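Local coordinates for protein putative TetR-family transcriptional regulator (Syntrophomonas wolfei subsp. wolfei, PDB 3LWJ) that probably binds DNA through a helix-turn-helix motif and acts as a transcriptional regulator of the TetR family, at residues A[169-172]-A[178-181]. Residues are numbered along the deposited sequence; the frame is centred on the assembly and turned at random.
Sequences YKWV and TKEE
The capped start of helix 179-195 is met across a short interhelical loop by Trp171, near the C-terminal end of helix 153-173, whose indole packs on the N-cap residue Thr178 and on Lys179 in the first turn. No hydrogen bond crosses between the segments. The pyrrole side of the indole does most of the touching: Trp171 CD1 comes to 3.3 Å from Lys179 N and, obliquely, to 3.7 Å from Thr178 C. Lys179 CA and CB lie over one ring face, CB displaced toward the rim and 3.7 Å from Trp171 NE1. Trp171 NE1 and Lys179 N, 3.4 Å apart, are both donors and do not bond. With CG anti to the backbone N (chi1 168°), the indole reaches across to the backbone of Lys179, and the two side chains lie side by side, pointing the same way. Beyond CB and CG the lysine chain bends away from the indole, and its ammonium NZ forms a salt bridge with Glu98, while Ala101 of the same helix 85-102 touches both side chains.

Thr178 holds the N-cap position and forms a capping box with Glu181. Glu181 N donates to Thr178 OG1 at 3.1 Å, and Thr178 N donates back to Glu181 OE1 at 2.8 Å, meeting that oxygen on its anti side, 32° out of the carboxylate plane. The reciprocal pair ties the N-cap to the third residue of the first turn, and the indole packs beside the Thr178-Lys179 peptide. Were an alanine here instead of Trp171, Lys179 CB and CG would probably lose the surface they lie against, leaving a gap beside the first turn.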
loop_
_atom_site.group_PDB
_atom_site.type_symbol
_atom_site.label_atom_id
_atom_site.label_comp_id
_atom_site.label_asym_id
_atom_site.label_seq_id
_atom_site.Cartn_x
_atom_site.Cartn_y
_atom_site.Cartn_z
ATOM N N TYR A 169 -0.504 -0.222 -7.813
ATOM C CA TYR A 169 -1.791 0.443 -7.676
ATOM C C TYR A 169 -1.847 1.735 -8.502
ATOM O O TYR A 169 -2.828 1.993 -9.191
ATOM C CB TYR A 169 -2.092 0.691 -6.195
ATOM C CG TYR A 169 -3.034 1.833 -5.859
ATOM C CD1 TYR A 169 -4.403 1.649 -5.792
ATOM C CD2 TYR A 169 -2.535 3.091 -5.548
ATOM C CE1 TYR A 169 -5.256 2.714 -5.442
ATOM C CE2 TYR A 169 -3.377 4.150 -5.175
ATOM C CZ TYR A 169 -4.735 3.958 -5.137
ATOM O OH TYR A 169 -5.563 5.017 -4.758
ATOM N N LYS A 170 -0.786 2.524 -8.470
ATOM C CA LYS A 170 -0.756 3.769 -9.248
ATOM C C LYS A 170 -0.738 3.541 -10.757
ATOM O O LYS A 170 -1.223 4.395 -11.526
ATOM C CB LYS A 170 0.419 4.664 -8.841
ATOM C CG LYS A 170 0.314 5.201 -7.419
ATOM C CD LYS A 170 1.358 6.348 -7.070
ATOM C CE LYS A 170 1.247 7.622 -7.925
ATOM N NZ LYS A 170 1.632 8.887 -7.202
ATOM N N TRP A 171 -0.198 2.412 -11.200
ATOM C CA TRP A 171 -0.219 2.101 -12.637
ATOM C C TRP A 171 -1.576 1.554 -13.046
ATOM O O TRP A 171 -2.293 2.179 -13.854
ATOM C CB TRP A 171 0.874 1.119 -12.988
ATOM C CG TRP A 171 0.766 0.513 -14.348
ATOM C CD1 TRP A 171 0.718 1.169 -15.543
ATOM C CD2 TRP A 171 0.750 -0.883 -14.657
ATOM N NE1 TRP A 171 0.638 0.263 -16.575
ATOM C CE2 TRP A 171 0.666 -1.004 -16.054
ATOM C CE3 TRP A 171 0.808 -2.043 -13.886
ATOM C CZ2 TRP A 171 0.621 -2.237 -16.697
ATOM C CZ3 TRP A 171 0.770 -3.275 -14.536
ATOM C CH2 TRP A 171 0.670 -3.358 -15.921
ATOM N N VAL A 172 -1.954 0.417 -12.445
ATOM C CA VAL A 172 -3.112 -0.335 -12.896
ATOM C C VAL A 172 -4.448 0.214 -12.379
ATOM O O VAL A 172 -5.452 0.051 -13.053
ATOM C CB VAL A 172 -2.969 -1.888 -12.608
ATOM C CG1 VAL A 172 -3.254 -2.236 -11.120
ATOM C CG2 VAL A 172 -3.864 -2.669 -13.529
ATOM N N THR A 178 2.953 5.300 -16.085
ATOM C CA THR A 178 3.059 4.230 -17.062
ATOM C C THR A 178 3.749 3.012 -16.438
ATOM O O THR A 178 4.409 3.105 -15.391
ATOM C CB THR A 178 3.840 4.682 -18.297
ATOM O OG1 THR A 178 5.165 5.073 -17.915
ATOM C CG2 THR A 178 3.133 5.866 -18.997
ATOM N N LYS A 179 3.560 1.871 -17.075
ATOM C CA LYS A 179 4.261 0.635 -16.734
ATOM C C LYS A 179 5.751 0.918 -16.597
ATOM O O LYS A 179 6.409 0.456 -15.662
ATOM C CB LYS A 179 4.007 -0.426 -17.821
ATOM C CG LYS A 179 4.653 -1.780 -17.524
ATOM C CD LYS A 179 4.494 -2.790 -18.666
ATOM C CE LYS A 179 5.743 -3.655 -18.810
ATOM N NZ LYS A 179 5.451 -5.050 -19.225
ATOM N N GLU A 180 6.288 1.664 -17.557
ATOM C CA GLU A 180 7.699 2.013 -17.552
ATOM C C GLU A 180 8.117 2.849 -16.332
ATOM O O GLU A 180 9.134 2.586 -15.689
ATOM C CB GLU A 180 8.023 2.811 -18.814
ATOM C CG GLU A 180 9.504 3.145 -18.923
ATOM C CD GLU A 180 10.341 1.878 -18.928
ATOM O OE1 GLU A 180 10.169 1.082 -19.884
ATOM O OE2 GLU A 180 11.134 1.660 -17.973
ATOM N N GLU A 181 7.344 3.893 -16.063
ATOM C CA GLU A 181 7.545 4.740 -14.901
ATOM C C GLU A 181 7.469 3.942 -13.614
ATOM O O GLU A 181 8.209 4.218 -12.692
ATOM C CB GLU A 181 6.517 5.870 -14.888
ATOM C CG GLU A 181 6.815 6.921 -15.932
ATOM C CD GLU A 181 5.666 7.892 -16.143
ATOM O OE1 GLU A 181 4.495 7.611 -15.777
ATOM O OE2 GLU A 181 5.952 8.966 -16.667
#